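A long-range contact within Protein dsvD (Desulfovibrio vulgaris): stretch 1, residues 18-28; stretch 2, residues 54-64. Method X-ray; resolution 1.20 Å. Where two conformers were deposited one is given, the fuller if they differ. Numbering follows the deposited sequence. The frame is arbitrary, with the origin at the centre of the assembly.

Stretch 1 18-28: SKSKFYFNDFT
Stretch 2 54-64: YWSSGSTTMYG

A short strand, Phe22-Tyr23, lies antiparallel against strand 60-64, then turns into a helix at Phe24. Phe22 faces Tyr63 as a hydrogen-bonded pair: Phe22 N to Tyr63 O is 2.9 Å and Tyr63 N to Phe22 O 2.8 Å. Tyr23 opposes Met62, their CA atoms 4.2 Å apart, and Phe24 N donates to Thr61 O at 2.9 Å just as the helix begins. Phi/psi is -134/151 at Phe22, -65/154 at Tyr23 and -46/-46 at Phe24. Asp26 OD2 accepts from Tyr23 N at 2.9 Å.

The fit differs between the sheet's two faces. On that of Met62, the m, t, p rotamer lays its methyl on the Tyr23 ring (chi1 m), with CE 3.7 Å from the centroid. Lys21, p then fully extended, runs its flexible chain over Trp55 (chi1 m): CD sits 3.6 Å from the centroid of the five-membered ring, NZ 4.1 Å from that of the six-membered ring in a cation-pi contact. One water bridges Ser20 O and Trp55 NE1.

On the face of Phe22 and Tyr63, helical Phe27 (m) brings CE1 within 3.8 Å of Tyr63 CB, a buried aromatic packing. Gly64 fits where the chains crowd: its CA lies 3.4 Å from Ser20 O, and an ideal CB would clash with that oxygen.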

# COMPACT_ATOMS: atom_id res chain seq x y z
N SER B 18 6.32 14.65 -0.47
CA SER B 18 5.19 13.76 -0.14
C SER B 18 5.00 13.67 1.38
O SER B 18 5.72 14.22 2.23
CB SER B 18 5.44 12.43 -0.88
OG SER B 18 4.29 11.59 -0.79
N LYS B 19 3.95 12.98 1.82
CA LYS B 19 3.70 12.71 3.25
C LYS B 19 2.71 11.58 3.27
O LYS B 19 2.29 11.00 2.26
CB LYS B 19 3.24 13.99 3.96
CG LYS B 19 1.97 14.58 3.36
CD LYS B 19 1.77 15.99 3.93
CE LYS B 19 0.56 16.70 3.36
NZ LYS B 19 -0.79 16.22 3.80
N SER B 20 2.36 11.15 4.49
CA SER B 20 1.72 9.85 4.63
C SER B 20 0.27 9.88 4.18
O SER B 20 -0.24 8.79 3.89
CB SER B 20 1.78 9.37 6.10
OG SER B 20 1.05 10.27 6.96
N LYS B 21 -0.35 11.07 4.19
CA LYS B 21 -1.79 11.16 3.79
C LYS B 21 -2.07 12.55 3.26
O LYS B 21 -1.40 13.53 3.58
CB LYS B 21 -2.72 10.78 4.94
CG LYS B 21 -2.51 11.62 6.18
CD LYS B 21 -3.40 11.14 7.38
CE LYS B 21 -3.20 12.04 8.56
NZ LYS B 21 -3.95 11.61 9.77
N PHE B 22 -3.09 12.64 2.41
CA PHE B 22 -3.51 13.85 1.73
C PHE B 22 -5.03 13.98 1.84
O PHE B 22 -5.74 12.99 1.93
CB PHE B 22 -3.08 13.81 0.27
CG PHE B 22 -1.60 14.00 0.07
CD1 PHE B 22 -0.74 12.91 0.12
CD2 PHE B 22 -1.07 15.28 -0.19
CE1 PHE B 22 0.63 13.06 -0.08
CE2 PHE B 22 0.31 15.42 -0.39
CZ PHE B 22 1.12 14.32 -0.38
N TYR B 23 -5.52 15.21 1.83
CA TYR B 23 -6.96 15.47 1.84
C TYR B 23 -7.65 14.98 0.59
O TYR B 23 -7.06 14.98 -0.48
CB TYR B 23 -7.22 17.00 1.94
CG TYR B 23 -6.76 17.53 3.28
CD1 TYR B 23 -5.67 18.41 3.35
CD2 TYR B 23 -7.39 17.21 4.46
CE1 TYR B 23 -5.26 18.92 4.59
CE2 TYR B 23 -7.01 17.66 5.68
CZ TYR B 23 -5.92 18.54 5.72
OH TYR B 23 -5.51 18.97 6.98
N PHE B 24 -8.94 14.68 0.72
CA PHE B 24 -9.74 14.44 -0.48
C PHE B 24 -9.51 15.51 -1.52
O PHE B 24 -9.27 15.23 -2.70
CB PHE B 24 -11.22 14.42 -0.04
CG PHE B 24 -12.12 14.29 -1.26
CD1 PHE B 24 -12.11 13.15 -2.07
CD2 PHE B 24 -12.95 15.32 -1.66
CE1 PHE B 24 -12.89 13.05 -3.21
CE2 PHE B 24 -13.80 15.23 -2.78
CZ PHE B 24 -13.76 14.09 -3.57
N ASN B 25 -9.50 16.79 -1.14
CA ASN B 25 -9.37 17.87 -2.08
C ASN B 25 -7.96 18.01 -2.63
O ASN B 25 -7.79 18.63 -3.67
CB ASN B 25 -9.81 19.20 -1.46
CG ASN B 25 -11.29 19.36 -1.30
OD1 ASN B 25 -12.08 18.53 -1.74
ND2 ASN B 25 -11.66 20.44 -0.65
N ASP B 26 -6.94 17.39 -1.99
CA ASP B 26 -5.65 17.31 -2.67
C ASP B 26 -5.76 16.48 -3.96
O ASP B 26 -5.12 16.80 -4.94
CB ASP B 26 -4.59 16.69 -1.76
CG ASP B 26 -4.05 17.64 -0.69
OD1 ASP B 26 -3.69 18.78 -1.05
OD2 ASP B 26 -3.95 17.19 0.46
N PHE B 27 -6.59 15.43 -3.92
CA PHE B 27 -6.73 14.58 -5.12
C PHE B 27 -7.57 15.27 -6.18
O PHE B 27 -7.25 15.21 -7.37
CB PHE B 27 -7.34 13.22 -4.73
CG PHE B 27 -6.43 12.47 -3.79
CD1 PHE B 27 -6.68 12.48 -2.44
CD2 PHE B 27 -5.29 11.79 -4.27
CE1 PHE B 27 -5.83 11.87 -1.54
CE2 PHE B 27 -4.47 11.12 -3.38
CZ PHE B 27 -4.75 11.16 -2.02
N THR B 28 -8.65 15.95 -5.76
CA THR B 28 -9.39 16.72 -6.78
C THR B 28 -8.53 17.83 -7.35
O THR B 28 -8.65 18.16 -8.55
CB THR B 28 -10.75 17.21 -6.24
OG1 THR B 28 -10.54 18.06 -5.12
CG2 THR B 28 -11.65 16.06 -5.84
N TYR B 54 -7.78 5.03 4.83
CA TYR B 54 -8.71 6.16 4.94
C TYR B 54 -8.73 6.76 6.32
O TYR B 54 -8.64 6.01 7.33
CB TYR B 54 -10.08 5.63 4.68
CG TYR B 54 -11.29 6.50 4.80
CD1 TYR B 54 -12.08 6.49 5.94
CD2 TYR B 54 -11.66 7.34 3.74
CE1 TYR B 54 -13.22 7.30 6.05
CE2 TYR B 54 -12.82 8.09 3.85
CZ TYR B 54 -13.57 8.08 4.97
OH TYR B 54 -14.72 8.84 5.06
N TRP B 55 -8.92 8.05 6.41
CA TRP B 55 -8.96 8.76 7.67
C TRP B 55 -10.09 9.76 7.61
O TRP B 55 -10.32 10.41 6.57
CB TRP B 55 -7.69 9.59 7.90
CG TRP B 55 -6.42 8.82 7.59
CD1 TRP B 55 -5.75 8.49 6.43
CD2 TRP B 55 -5.63 8.25 8.59
NE1 TRP B 55 -4.63 7.79 6.64
CE2 TRP B 55 -4.51 7.60 8.03
CE3 TRP B 55 -5.76 8.23 9.98
CZ2 TRP B 55 -3.50 6.92 8.69
CZ3 TRP B 55 -4.76 7.55 10.66
CH2 TRP B 55 -3.66 6.91 10.07
N SER B 56 -10.75 10.01 8.73
CA SER B 56 -11.50 11.21 8.88
C SER B 56 -10.58 12.31 9.35
O SER B 56 -9.71 12.07 10.19
CB SER B 56 -12.60 11.04 9.94
OG SER B 56 -13.44 9.94 9.60
N SER B 57 -10.78 13.53 8.91
CA SER B 57 -9.94 14.64 9.39
C SER B 57 -10.82 15.87 9.43
O SER B 57 -11.20 16.39 8.37
CB SER B 57 -8.75 14.86 8.48
OG SER B 57 -8.06 16.00 8.98
N GLY B 58 -11.14 16.30 10.65
CA GLY B 58 -11.98 17.48 10.75
C GLY B 58 -13.29 17.25 10.00
O GLY B 58 -13.98 16.25 10.20
N SER B 59 -13.64 18.18 9.13
CA SER B 59 -14.84 18.09 8.35
C SER B 59 -14.67 17.34 7.03
O SER B 59 -15.63 17.26 6.30
CB SER B 59 -15.39 19.49 8.01
OG SER B 59 -14.36 20.18 7.36
N THR B 60 -13.51 16.76 6.79
CA THR B 60 -13.24 16.08 5.52
C THR B 60 -12.58 14.76 5.79
O THR B 60 -12.77 14.13 6.84
CB THR B 60 -12.47 17.05 4.59
OG1 THR B 60 -12.31 16.45 3.31
CG2 THR B 60 -11.09 17.40 5.12
N THR B 61 -11.85 14.28 4.76
CA THR B 61 -11.28 12.95 4.74
C THR B 61 -9.85 13.06 4.23
O THR B 61 -9.50 14.01 3.53
CB THR B 61 -12.11 11.97 3.87
OG1 THR B 61 -12.14 12.48 2.53
CG2 THR B 61 -13.53 11.86 4.44
N MET B 62 -9.04 12.06 4.57
CA MET B 62 -7.69 11.92 4.03
C MET B 62 -7.44 10.49 3.62
O MET B 62 -8.08 9.54 4.09
CB MET B 62 -6.63 12.36 5.04
CG MET B 62 -6.86 13.77 5.56
SD MET B 62 -5.50 14.35 6.62
CE MET B 62 -4.41 15.02 5.38
N TYR B 63 -6.45 10.35 2.71
CA TYR B 63 -6.12 9.08 2.11
C TYR B 63 -4.62 8.99 2.01
O TYR B 63 -3.96 9.99 1.69
CB TYR B 63 -6.70 8.91 0.70
CG TYR B 63 -8.21 9.03 0.63
CD1 TYR B 63 -8.84 10.29 0.66
CD2 TYR B 63 -9.02 7.88 0.57
CE1 TYR B 63 -10.21 10.38 0.61
CE2 TYR B 63 -10.42 7.99 0.50
CZ TYR B 63 -10.98 9.26 0.53
OH TYR B 63 -12.36 9.42 0.47
N GLY B 64 -4.07 7.80 2.17
CA GLY B 64 -2.66 7.52 1.89
C GLY B 64 -2.49 6.06 1.54
O GLY B 64 -3.42 5.27 1.62
O HOH W 1 -2.11 7.24 5.53
O HOH W 2 -6.43 12.50 9.65